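Side-chain contacts in phosphate transporter (PDB 6L85), which probably imports inorganic phosphate across the membrane in a sodium-dependent manner, as a bacterial member of the transporter family that includes human SLC20: residues 32-37 / 314-319; 160-165 / 230-235; 173-178 / 219-224. All coordinates share one frame; numbering follows the deposited sequence.

In the fold
From the N terminus, the chain runs down helix 2-32 into 32-37, the first half of contact 1, whose loop closes only 277 residues later at 314-319, before helix 320-339. Inside that long loop, contact 2 joins the end of helix 129-162 to the start of helix 231-258, and contact 3 pairs the intervening helices 167-194 and 199-224. Contact 3 thus nests in contact 2, and both nest in contact 1; none cross. Contacts 2 and 3 touch, with Val161 CG2 3.6 Å from Ala174 CB, making one continuous patch of four successive helices. Contact 1 touches neither, but its 32-37 segment packs on helix 231-258, which contributes to contact 2.

Contact 1: residues 32-37 / 314-319; sequences GARAIT and KITTLT
Gly32, the last residue of helix 2-32, meets Thr316 in the loop before helix 320-339, their CA atoms 4.5 Å apart, an approach eased by the missing side chain at Gly32. The weak polar part is a CH-to-carbonyl interaction: Thr316 CA lies 3.5 Å from Gly32 O, with an angle of 134° at the hydrogen. The Thr316 methyl leans on the same oxygen, CG2 standing 3.4 Å from Gly32 O.

Van der Waals packing supplies the rest. With CG2 of Thr316 anti to its own carbonyl carbon (chi1 72° for OG1), the methyl also reaches the Arg34 guanidinium, meeting NH2 at 3.4 Å from an oblique direction. The arginine chain bends at chi2 to bring this end across the threonine.

Charge pairing fixes the far end of that arginine, for NH2 makes a salt bridge with Glu313, immediately before 314-319. That ion pair holds the guanidinium by this loop, and the methyl packs against it there.

Within each segment the backbone turns sharply. Ile315 to Leu318 form a type I turn, closed by Leu318 N to Ile315 O at 2.8 Å, and Thr319 then N-caps helix 320-339. Ala33 packs on Gln243 and Ile315 on Thr29, both ligands of a bound sodium ion, so the junction borders that site. On the other side, helix 2-32 finishes in a Schellman motif, with Arg34 at positive phi.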
ATOM      1  N   GLY B  32      21.334   1.103 -13.054  1.00 46.17           N
ATOM      2  CA  GLY B  32      22.722   1.387 -13.365  1.00 52.71           C
ATOM      3  C   GLY B  32      23.696   0.848 -12.336  1.00 56.45           C
ATOM      4  O   GLY B  32      24.830   0.506 -12.676  1.00 57.14           O
ATOM      5  N   ALA B  33      23.289   0.799 -11.070  1.00 53.38           N
ATOM      6  CA  ALA B  33      24.075   0.129 -10.047  1.00 50.67           C
ATOM      7  C   ALA B  33      23.907  -1.392 -10.089  1.00 51.62           C
ATOM      8  O   ALA B  33      24.450  -2.085  -9.225  1.00 52.19           O
ATOM      9  CB  ALA B  33      23.681   0.661  -8.666  1.00 42.36           C
ATOM     10  N   ARG B  34      23.149  -1.903 -11.060  1.00 47.33           N
ATOM     11  CA  ARG B  34      22.760  -3.312 -11.193  1.00 53.82           C
ATOM     12  C   ARG B  34      22.072  -3.858  -9.939  1.00 52.48           C
ATOM     13  O   ARG B  34      22.061  -5.069  -9.712  1.00 53.20           O
ATOM     14  CB  ARG B  34      23.952  -4.212 -11.581  1.00 53.25           C
ATOM     15  CG  ARG B  34      24.945  -3.587 -12.564  1.00 65.05           C
ATOM     16  CD  ARG B  34      24.510  -3.746 -14.024  1.00 72.57           C
ATOM     17  NE  ARG B  34      25.043  -2.674 -14.878  1.00 80.81           N
ATOM     18  CZ  ARG B  34      24.365  -2.059 -15.853  1.00 79.85           C
ATOM     19  NH1 ARG B  34      23.102  -2.386 -16.122  1.00 71.45           N
ATOM     20  NH2 ARG B  34      24.953  -1.102 -16.564  1.00 81.92           N
ATOM     21  N   ALA B  35      21.457  -3.000  -9.123  1.00 51.32           N
ATOM     22  CA  ALA B  35      20.689  -3.518  -7.993  1.00 46.17           C
ATOM     23  C   ALA B  35      19.478  -4.327  -8.456  1.00 49.91           C
ATOM     24  O   ALA B  35      18.972  -5.171  -7.704  1.00 47.83           O
ATOM     25  CB  ALA B  35      20.244  -2.378  -7.078  1.00 40.86           C
ATOM     26  N   ILE B  36      18.994  -4.082  -9.679  1.00 47.21           N
ATOM     27  CA  ILE B  36      17.873  -4.817 -10.253  1.00 43.16           C
ATOM     28  C   ILE B  36      18.047  -4.815 -11.766  1.00 42.94           C
ATOM     29  O   ILE B  36      18.783  -3.998 -12.327  1.00 46.35           O
ATOM     30  CB  ILE B  36      16.482  -4.224  -9.871  1.00 49.62           C
ATOM     31  CG1 ILE B  36      16.378  -2.726 -10.201  1.00 44.46           C
ATOM     32  CG2 ILE B  36      16.141  -4.435  -8.399  1.00 44.70           C
ATOM     33  CD1 ILE B  36      14.993  -2.188  -9.946  1.00 43.81           C
ATOM     34  N   THR B  37      17.357  -5.735 -12.433  1.00 46.54           N
ATOM     35  CA  THR B  37      17.350  -5.752 -13.889  1.00 48.13           C
ATOM     36  C   THR B  37      16.332  -4.747 -14.433  1.00 44.62           C
ATOM     37  O   THR B  37      15.431  -4.289 -13.730  1.00 43.37           O
ATOM     38  CB  THR B  37      17.006  -7.147 -14.444  1.00 46.66           C
ATOM     39  OG1 THR B  37      15.642  -7.466 -14.147  1.00 47.49           O
ATOM     40  CG2 THR B  37      17.930  -8.243 -13.884  1.00 42.30           C
ATOM     41  N   LYS B 314      24.856   5.814 -18.290  1.00 77.30           N
ATOM     42  CA  LYS B 314      25.581   7.040 -17.990  1.00 77.08           C
ATOM     43  C   LYS B 314      25.838   7.238 -16.499  1.00 75.51           C
ATOM     44  O   LYS B 314      26.611   8.132 -16.141  1.00 75.25           O
ATOM     45  CB  LYS B 314      24.808   8.234 -18.558  1.00 76.84           C
ATOM     46  CG  LYS B 314      25.116   8.555 -20.029  1.00 83.08           C
ATOM     47  CD  LYS B 314      24.729   7.418 -20.979  1.00 80.36           C
ATOM     48  CE  LYS B 314      24.793   7.866 -22.437  1.00 84.84           C
ATOM     49  NZ  LYS B 314      24.107   6.906 -23.351  1.00 84.95           N
ATOM     50  N   ILE B 315      25.222   6.439 -15.621  1.00 75.91           N
ATOM     51  CA  ILE B 315      25.370   6.647 -14.180  1.00 74.05           C
ATOM     52  C   ILE B 315      25.816   5.378 -13.462  1.00 69.20           C
ATOM     53  O   ILE B 315      25.671   5.273 -12.239  1.00 69.02           O
ATOM     54  CB  ILE B 315      24.066   7.184 -13.552  1.00 68.92           C
ATOM     55  CG1 ILE B 315      22.921   6.177 -13.720  1.00 66.18           C
ATOM     56  CG2 ILE B 315      23.703   8.539 -14.154  1.00 69.95           C
ATOM     57  CD1 ILE B 315      21.638   6.597 -13.053  1.00 59.13           C
ATOM     58  N   THR B 316      26.369   4.408 -14.196  1.00 71.14           N
ATOM     59  CA  THR B 316      26.877   3.211 -13.526  1.00 72.03           C
ATOM     60  C   THR B 316      28.071   3.508 -12.629  1.00 72.82           C
ATOM     61  O   THR B 316      28.475   2.634 -11.855  1.00 75.31           O
ATOM     62  CB  THR B 316      27.271   2.124 -14.534  1.00 72.59           C
ATOM     63  OG1 THR B 316      28.478   2.506 -15.208  1.00 76.76           O
ATOM     64  CG2 THR B 316      26.155   1.876 -15.542  1.00 72.15           C
ATOM     65  N   THR B 317      28.641   4.705 -12.717  1.00 69.16           N
ATOM     66  CA  THR B 317      29.677   5.150 -11.801  1.00 73.85           C
ATOM     67  C   THR B 317      29.110   5.947 -10.629  1.00 71.91           C
ATOM     68  O   THR B 317      29.883   6.460  -9.809  1.00 74.48           O
ATOM     69  CB  THR B 317      30.729   5.987 -12.551  1.00 77.81           C
ATOM     70  OG1 THR B 317      30.109   7.144 -13.142  1.00 80.72           O
ATOM     71  CG2 THR B 317      31.381   5.154 -13.649  1.00 73.05           C
ATOM     72  N   LEU B 318      27.787   6.073 -10.537  1.00 63.16           N
ATOM     73  CA  LEU B 318      27.159   6.718  -9.390  1.00 61.60           C
ATOM     74  C   LEU B 318      27.157   5.750  -8.205  1.00 54.92           C
ATOM     75  O   LEU B 318      26.612   4.647  -8.303  1.00 57.94           O
ATOM     76  CB  LEU B 318      25.738   7.147  -9.748  1.00 61.41           C
ATOM     77  CG  LEU B 318      25.041   8.094  -8.774  1.00 59.10           C
ATOM     78  CD1 LEU B 318      25.780   9.433  -8.744  1.00 52.74           C
ATOM     79  CD2 LEU B 318      23.573   8.272  -9.169  1.00 55.90           C
ATOM     80  N   THR B 319      27.768   6.146  -7.090  1.00 51.86           N
ATOM     81  CA  THR B 319      27.771   5.259  -5.935  1.00 50.41           C
ATOM     82  C   THR B 319      26.341   5.000  -5.471  1.00 51.64           C
ATOM     83  O   THR B 319      25.418   5.782  -5.726  1.00 51.74           O
ATOM     84  CB  THR B 319      28.582   5.837  -4.769  1.00 49.55           C
ATOM     85  OG1 THR B 319      28.196   7.196  -4.509  1.00 52.73           O
ATOM     86  CG2 THR B 319      30.086   5.774  -5.063  1.00 56.15           C
TER

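Contact 2: residues 160-165 / 230-235; sequences SVFHTK and DVYDAV
Phe162 and Tyr232 meet edge to edge, not face to face: CD1 of each ring lies near the plane of the other, and the two CD1 atoms are 4.2 Å apart. The side chains cross at a slant. In both, CG is anti to the carbonyl carbon (chi1 -67° in Phe162, -55° in Tyr232), which swings the ring of each to the side where its end can approach the other segment.

The CE1-CZ side of the phenylalanine also reaches Val235. CE1 and CZ both stand 3.9 Å from Val235 CG1, the methyl approaching at an angle that is neither squarely over the ring nor at its edge. This same CG1 meets a second partner, pointing at Val161 CG1 tip to tip across 4.1 Å. One valine methyl thus serves both an aromatic ring and an aliphatic branch, while Val161 and Val235 are buried and Tyr232 is on the outside.

The polar groups are used locally. Thr164 OG1 donates to Val161 O at 2.7 Å, 29° out of the carbonyl plane, and also bonds to Ser170 at the start of the next helix. Asp230, the N-cap of helix 231-258, takes the amide of Asp233 on the anti side of OD2, at 3.0 Å.

What joins the two helix ends is therefore dispersion between methyls and aromatic rings, while hydrogen bonding shapes each end separately. The chemistry implies an apolar, largely non-directional join, with the polar groups spent within each helix end.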
ATOM      1  N   SER B 160      26.723  11.451   9.263  1.00 51.01           N
ATOM      2  CA  SER B 160      26.092  10.489  10.152  1.00 44.20           C
ATOM      3  C   SER B 160      26.501   9.057   9.875  1.00 42.34           C
ATOM      4  O   SER B 160      26.310   8.199  10.743  1.00 50.30           O
ATOM      5  CB  SER B 160      24.562  10.613  10.061  1.00 50.55           C
ATOM      6  OG  SER B 160      24.087  10.142   8.801  1.00 47.55           O
ATOM      7  N   VAL B 161      27.073   8.773   8.705  1.00 42.01           N
ATOM      8  CA  VAL B 161      27.523   7.413   8.420  1.00 47.95           C
ATOM      9  C   VAL B 161      29.042   7.347   8.252  1.00 49.87           C
ATOM     10  O   VAL B 161      29.737   6.722   9.063  1.00 47.63           O
ATOM     11  CB  VAL B 161      26.804   6.842   7.177  1.00 47.35           C
ATOM     12  CG1 VAL B 161      27.246   5.400   6.908  1.00 45.04           C
ATOM     13  CG2 VAL B 161      25.310   6.906   7.372  1.00 43.74           C
ATOM     14  N   PHE B 162      29.576   8.004   7.219  1.00 49.78           N
ATOM     15  CA  PHE B 162      30.980   7.778   6.864  1.00 58.00           C
ATOM     16  C   PHE B 162      31.933   8.413   7.882  1.00 50.76           C
ATOM     17  O   PHE B 162      32.871   7.764   8.348  1.00 54.39           O
ATOM     18  CB  PHE B 162      31.251   8.274   5.435  1.00 54.35           C
ATOM     19  CG  PHE B 162      30.537   7.459   4.369  1.00 56.86           C
ATOM     20  CD1 PHE B 162      31.012   6.208   3.991  1.00 59.13           C
ATOM     21  CD2 PHE B 162      29.372   7.932   3.773  1.00 58.06           C
ATOM     22  CE1 PHE B 162      30.353   5.447   3.020  1.00 59.18           C
ATOM     23  CE2 PHE B 162      28.697   7.181   2.802  1.00 55.18           C
ATOM     24  CZ  PHE B 162      29.187   5.939   2.425  1.00 59.68           C
ATOM     25  N   HIS B 163      31.679   9.652   8.289  1.00 49.69           N
ATOM     26  CA  HIS B 163      32.553  10.288   9.260  1.00 50.55           C
ATOM     27  C   HIS B 163      32.245   9.880  10.697  1.00 50.61           C
ATOM     28  O   HIS B 163      32.225  10.741  11.578  1.00 55.26           O
ATOM     29  CB  HIS B 163      32.441  11.817   9.158  1.00 49.24           C
ATOM     30  CG  HIS B 163      32.683  12.362   7.784  1.00 51.70           C
ATOM     31  ND1 HIS B 163      33.198  11.599   6.754  1.00 51.09           N
ATOM     32  CD2 HIS B 163      32.484  13.601   7.271  1.00 50.19           C
ATOM     33  CE1 HIS B 163      33.296  12.342   5.665  1.00 51.93           C
ATOM     34  NE2 HIS B 163      32.868  13.559   5.951  1.00 56.10           N
ATOM     35  N   THR B 164      32.087   8.583  10.972  1.00 49.42           N
ATOM     36  CA  THR B 164      31.802   8.110  12.324  1.00 47.67           C
ATOM     37  C   THR B 164      32.753   6.970  12.669  1.00 48.87           C
ATOM     38  O   THR B 164      33.363   6.361  11.789  1.00 50.82           O
ATOM     39  CB  THR B 164      30.332   7.622  12.496  1.00 52.80           C
ATOM     40  OG1 THR B 164      30.106   6.463  11.689  1.00 45.52           O
ATOM     41  CG2 THR B 164      29.328   8.704  12.114  1.00 47.50           C
ATOM     42  N   LYS B 165      32.838   6.666  13.968  1.00 47.51           N
ATOM     43  CA  LYS B 165      33.740   5.628  14.464  1.00 52.33           C
ATOM     44  C   LYS B 165      33.394   4.236  13.962  1.00 54.60           C
ATOM     45  O   LYS B 165      34.271   3.362  13.935  1.00 54.54           O
ATOM     46  CB  LYS B 165      33.724   5.606  16.000  1.00 55.66           C
ATOM     47  CG  LYS B 165      34.299   6.864  16.646  1.00 57.79           C
ATOM     48  CD  LYS B 165      34.126   6.835  18.156  1.00 60.17           C
ATOM     49  CE  LYS B 165      33.381   8.068  18.637  1.00 64.84           C
ATOM     50  NZ  LYS B 165      33.952   9.312  18.028  1.00 67.83           N
ATOM     51  N   ASP B 230      34.698  -5.652   4.693  1.00 56.67           N
ATOM     52  CA  ASP B 230      35.184  -4.282   4.611  1.00 52.32           C
ATOM     53  C   ASP B 230      34.063  -3.285   4.888  1.00 56.43           C
ATOM     54  O   ASP B 230      32.947  -3.430   4.384  1.00 58.04           O
ATOM     55  CB  ASP B 230      35.781  -4.019   3.226  1.00 54.17           C
ATOM     56  CG  ASP B 230      36.238  -2.586   3.062  1.00 65.80           C
ATOM     57  OD1 ASP B 230      37.282  -2.229   3.651  1.00 72.90           O
ATOM     58  OD2 ASP B 230      35.560  -1.811   2.351  1.00 66.03           O
ATOM     59  N   VAL B 231      34.387  -2.248   5.666  1.00 53.90           N
ATOM     60  CA  VAL B 231      33.395  -1.281   6.124  1.00 53.48           C
ATOM     61  C   VAL B 231      32.698  -0.613   4.942  1.00 58.64           C
ATOM     62  O   VAL B 231      31.459  -0.557   4.873  1.00 55.37           O
ATOM     63  CB  VAL B 231      34.055  -0.232   7.039  1.00 58.52           C
ATOM     64  CG1 VAL B 231      33.092   0.934   7.303  1.00 55.39           C
ATOM     65  CG2 VAL B 231      34.521  -0.870   8.349  1.00 56.40           C
ATOM     66  N   TYR B 232      33.483  -0.085   3.998  1.00 54.51           N
ATOM     67  CA  TYR B 232      32.895   0.684   2.908  1.00 58.18           C
ATOM     68  C   TYR B 232      32.145  -0.217   1.939  1.00 52.82           C
ATOM     69  O   TYR B 232      31.080   0.154   1.433  1.00 52.68           O
ATOM     70  CB  TYR B 232      33.977   1.493   2.191  1.00 55.60           C
ATOM     71  CG  TYR B 232      34.759   2.390   3.130  1.00 67.22           C
ATOM     72  CD1 TYR B 232      34.194   3.549   3.654  1.00 72.29           C
ATOM     73  CD2 TYR B 232      36.068   2.072   3.499  1.00 66.55           C
ATOM     74  CE1 TYR B 232      34.918   4.379   4.522  1.00 73.13           C
ATOM     75  CE2 TYR B 232      36.795   2.887   4.361  1.00 69.98           C
ATOM     76  CZ  TYR B 232      36.221   4.037   4.871  1.00 77.90           C
ATOM     77  OH  TYR B 232      36.959   4.840   5.729  1.00 76.61           O
ATOM     78  N   ASP B 233      32.671  -1.409   1.683  1.00 51.21           N
ATOM     79  CA  ASP B 233      31.973  -2.346   0.814  1.00 55.40           C
ATOM     80  C   ASP B 233      30.629  -2.756   1.419  1.00 54.01           C
ATOM     81  O   ASP B 233      29.623  -2.867   0.706  1.00 46.98           O
ATOM     82  CB  ASP B 233      32.871  -3.559   0.555  1.00 56.84           C
ATOM     83  CG  ASP B 233      32.285  -4.511  -0.458  1.00 67.54           C
ATOM     84  OD1 ASP B 233      31.641  -4.044  -1.425  1.00 79.81           O
ATOM     85  OD2 ASP B 233      32.464  -5.733  -0.285  1.00 77.27           O
ATOM     86  N   ALA B 234      30.585  -2.932   2.746  1.00 54.78           N
ATOM     87  CA  ALA B 234      29.349  -3.322   3.421  1.00 53.97           C
ATOM     88  C   ALA B 234      28.326  -2.192   3.396  1.00 51.09           C
ATOM     89  O   ALA B 234      27.134  -2.425   3.137  1.00 48.90           O
ATOM     90  CB  ALA B 234      29.644  -3.748   4.861  1.00 44.68           C
ATOM     91  N   VAL B 235      28.774  -0.959   3.655  1.00 45.16           N
ATOM     92  CA  VAL B 235      27.858   0.173   3.646  1.00 43.58           C
ATOM     93  C   VAL B 235      27.303   0.398   2.245  1.00 49.27           C
ATOM     94  O   VAL B 235      26.097   0.635   2.072  1.00 53.58           O
ATOM     95  CB  VAL B 235      28.554   1.428   4.196  1.00 48.55           C
ATOM     96  CG1 VAL B 235      27.702   2.681   3.934  1.00 42.58           C
ATOM     97  CG2 VAL B 235      28.836   1.250   5.692  1.00 45.40           C
TER

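Contact 3: residues 173-178 / 219-224; sequences VAIPFF and FAVRKL
Val221 pushes its CG2 methyl against two consecutive residues of the facing helix, Ile175 and Pro176. The nearer meeting is methyl to methyl, Val221 CG2 standing 4.2 Å from Ile175 CG2. Against the proline, the same methyl comes to the CD-CG side of the ring, 4.3 Å from Pro176 CD and as far from Pro176 CG.

Two torsions set up the methyl pair. Ile175 has CG2 anti to the backbone N, while its longer branch turns off beside it (chi1 -66°). In Val221 it is CG1 that opposes the backbone N (chi1 172°), leaving CG2 to face the partner. All three residues direct their CB atoms at the other helix and all are buried, yet the side chains touch at few points and the CA atoms of Pro176 and Val221 remain 7.9 Å apart. The interface is accordingly light, 108 Å² in total, and entirely apolar.

Pro176 also has a backbone effect. Lacking an N-H, it cannot bond to the preceding turn, and helix 167-194 is kinked there; Phe177 N to Val173 O resumes the helical pattern at 3.2 Å.

Around the contact, Ile175 continues onto Val238, Phe239 and Ala242 of helix 231-258, and Pro176 onto Phe214, Val217 and His218 of helix 199-224. Ala174 rests on Ser160 of helix 129-162. Phe219, on the far side of helix 199-224 from this contact, meets Phe301 of the second subunit, so that helix also faces the neighbouring chain.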
ATOM      1  N   VAL B 173      21.331   2.783  11.400  1.00 51.34           N
ATOM      2  CA  VAL B 173      20.411   3.778  11.919  1.00 45.85           C
ATOM      3  C   VAL B 173      20.006   4.796  10.860  1.00 48.70           C
ATOM      4  O   VAL B 173      18.852   5.242  10.856  1.00 50.16           O
ATOM      5  CB  VAL B 173      21.029   4.491  13.143  1.00 49.47           C
ATOM      6  CG1 VAL B 173      20.208   5.720  13.544  1.00 44.72           C
ATOM      7  CG2 VAL B 173      21.184   3.539  14.306  1.00 54.75           C
ATOM      8  N   ALA B 174      20.913   5.171   9.964  1.00 49.07           N
ATOM      9  CA  ALA B 174      20.644   6.297   9.073  1.00 47.88           C
ATOM     10  C   ALA B 174      19.797   5.896   7.875  1.00 43.64           C
ATOM     11  O   ALA B 174      19.004   6.706   7.379  1.00 42.61           O
ATOM     12  CB  ALA B 174      21.953   6.917   8.584  1.00 43.10           C
ATOM     13  N   ILE B 175      19.987   4.688   7.357  1.00 41.65           N
ATOM     14  CA  ILE B 175      19.191   4.258   6.211  1.00 48.90           C
ATOM     15  C   ILE B 175      17.744   4.041   6.658  1.00 47.58           C
ATOM     16  O   ILE B 175      16.816   4.521   5.976  1.00 49.23           O
ATOM     17  CB  ILE B 175      19.818   3.012   5.566  1.00 52.23           C
ATOM     18  CG1 ILE B 175      21.171   3.397   4.965  1.00 50.73           C
ATOM     19  CG2 ILE B 175      18.856   2.339   4.564  1.00 49.79           C
ATOM     20  CD1 ILE B 175      21.675   2.452   3.934  1.00 51.36           C
ATOM     21  N   PRO B 176      17.490   3.350   7.786  1.00 46.78           N
ATOM     22  CA  PRO B 176      16.104   3.282   8.283  1.00 44.03           C
ATOM     23  C   PRO B 176      15.500   4.640   8.537  1.00 47.31           C
ATOM     24  O   PRO B 176      14.300   4.840   8.290  1.00 47.82           O
ATOM     25  CB  PRO B 176      16.239   2.474   9.583  1.00 46.99           C
ATOM     26  CG  PRO B 176      17.379   1.588   9.326  1.00 44.61           C
ATOM     27  CD  PRO B 176      18.363   2.447   8.563  1.00 46.31           C
ATOM     28  N   PHE B 177      16.297   5.595   9.018  1.00 43.95           N
ATOM     29  CA  PHE B 177      15.737   6.917   9.247  1.00 44.01           C
ATOM     30  C   PHE B 177      15.190   7.518   7.952  1.00 42.29           C
ATOM     31  O   PHE B 177      14.090   8.074   7.936  1.00 41.33           O
ATOM     32  CB  PHE B 177      16.773   7.844   9.866  1.00 40.19           C
ATOM     33  CG  PHE B 177      16.317   9.253   9.916  1.00 44.03           C
ATOM     34  CD1 PHE B 177      15.426   9.666  10.897  1.00 47.25           C
ATOM     35  CD2 PHE B 177      16.722  10.158   8.947  1.00 43.44           C
ATOM     36  CE1 PHE B 177      14.970  10.966  10.929  1.00 48.64           C
ATOM     37  CE2 PHE B 177      16.265  11.454   8.966  1.00 44.51           C
ATOM     38  CZ  PHE B 177      15.393  11.866   9.962  1.00 48.52           C
ATOM     39  N   PHE B 178      15.925   7.406   6.850  1.00 40.32           N
ATOM     40  CA  PHE B 178      15.439   8.052   5.636  1.00 40.79           C
ATOM     41  C   PHE B 178      14.269   7.293   5.008  1.00 39.76           C
ATOM     42  O   PHE B 178      13.340   7.923   4.489  1.00 39.47           O
ATOM     43  CB  PHE B 178      16.584   8.236   4.635  1.00 40.86           C
ATOM     44  CG  PHE B 178      17.484   9.396   4.962  1.00 42.63           C
ATOM     45  CD1 PHE B 178      17.097  10.698   4.671  1.00 44.86           C
ATOM     46  CD2 PHE B 178      18.719   9.183   5.566  1.00 44.62           C
ATOM     47  CE1 PHE B 178      17.922  11.776   4.976  1.00 51.21           C
ATOM     48  CE2 PHE B 178      19.553  10.249   5.886  1.00 44.53           C
ATOM     49  CZ  PHE B 178      19.160  11.552   5.584  1.00 48.48           C
ATOM     50  N   PHE B 219      16.075  -3.825  11.230  1.00 48.16           N
ATOM     51  CA  PHE B 219      16.538  -5.212  11.349  1.00 49.60           C
ATOM     52  C   PHE B 219      16.973  -5.800  10.007  1.00 50.68           C
ATOM     53  O   PHE B 219      17.941  -6.584   9.954  1.00 54.19           O
ATOM     54  CB  PHE B 219      15.489  -6.073  12.045  1.00 49.38           C
ATOM     55  CG  PHE B 219      15.525  -5.901  13.536  1.00 54.63           C
ATOM     56  CD1 PHE B 219      16.425  -6.630  14.311  1.00 53.37           C
ATOM     57  CD2 PHE B 219      14.727  -4.950  14.154  1.00 47.90           C
ATOM     58  CE1 PHE B 219      16.492  -6.432  15.679  1.00 53.77           C
ATOM     59  CE2 PHE B 219      14.786  -4.745  15.523  1.00 48.78           C
ATOM     60  CZ  PHE B 219      15.677  -5.482  16.288  1.00 53.02           C
ATOM     61  N   ALA B 220      16.339  -5.393   8.907  1.00 47.39           N
ATOM     62  CA  ALA B 220      16.833  -5.844   7.607  1.00 50.32           C
ATOM     63  C   ALA B 220      18.266  -5.350   7.351  1.00 51.57           C
ATOM     64  O   ALA B 220      19.108  -6.099   6.836  1.00 54.49           O
ATOM     65  CB  ALA B 220      15.877  -5.398   6.499  1.00 46.19           C
ATOM     66  N   VAL B 221      18.573  -4.108   7.749  1.00 49.95           N
ATOM     67  CA  VAL B 221      19.908  -3.548   7.529  1.00 51.07           C
ATOM     68  C   VAL B 221      20.932  -4.214   8.442  1.00 53.25           C
ATOM     69  O   VAL B 221      22.063  -4.486   8.025  1.00 52.91           O
ATOM     70  CB  VAL B 221      19.913  -2.020   7.735  1.00 51.30           C
ATOM     71  CG1 VAL B 221      21.359  -1.495   7.701  1.00 51.79           C
ATOM     72  CG2 VAL B 221      19.062  -1.310   6.697  1.00 50.57           C
ATOM     73  N   ARG B 222      20.588  -4.415   9.719  1.00 54.84           N
ATOM     74  CA  ARG B 222      21.458  -5.182  10.610  1.00 55.62           C
ATOM     75  C   ARG B 222      21.870  -6.493   9.959  1.00 58.32           C
ATOM     76  O   ARG B 222      23.036  -6.893  10.020  1.00 62.39           O
ATOM     77  CB  ARG B 222      20.760  -5.478  11.933  1.00 59.04           C
ATOM     78  CG  ARG B 222      20.790  -4.365  12.929  1.00 60.16           C
ATOM     79  CD  ARG B 222      19.968  -4.763  14.145  1.00 62.28           C
ATOM     80  NE  ARG B 222      20.751  -5.501  15.128  1.00 69.85           N
ATOM     81  CZ  ARG B 222      20.748  -6.826  15.257  1.00 77.79           C
ATOM     82  NH1 ARG B 222      20.001  -7.582  14.456  1.00 74.32           N
ATOM     83  NH2 ARG B 222      21.498  -7.396  16.192  1.00 78.94           N
ATOM     84  N   LYS B 223      20.914  -7.187   9.342  1.00 54.18           N
ATOM     85  CA  LYS B 223      21.268  -8.407   8.623  1.00 62.13           C
ATOM     86  C   LYS B 223      22.245  -8.117   7.480  1.00 61.40           C
ATOM     87  O   LYS B 223      23.323  -8.715   7.398  1.00 57.95           O
ATOM     88  CB  LYS B 223      20.004  -9.085   8.099  1.00 57.16           C
ATOM     89  CG  LYS B 223      20.209 -10.491   7.628  1.00 64.64           C
ATOM     90  CD  LYS B 223      19.682 -11.478   8.653  1.00 72.49           C
ATOM     91  CE  LYS B 223      20.436 -12.787   8.576  1.00 69.42           C
ATOM     92  NZ  LYS B 223      20.214 -13.552   9.835  1.00 80.44           N
ATOM     93  N   LEU B 224      21.880  -7.188   6.591  1.00 58.19           N
ATOM     94  CA  LEU B 224      22.647  -6.962   5.362  1.00 57.57           C
ATOM     95  C   LEU B 224      24.076  -6.517   5.647  1.00 55.14           C
ATOM     96  O   LEU B 224      25.011  -6.881   4.924  1.00 55.47           O
ATOM     97  CB  LEU B 224      21.943  -5.905   4.517  1.00 61.85           C
ATOM     98  CG  LEU B 224      22.095  -5.943   3.002  1.00 66.99           C
ATOM     99  CD1 LEU B 224      22.247  -7.370   2.529  1.00 68.18           C
ATOM    100  CD2 LEU B 224      20.860  -5.298   2.390  1.00 60.43           C
TER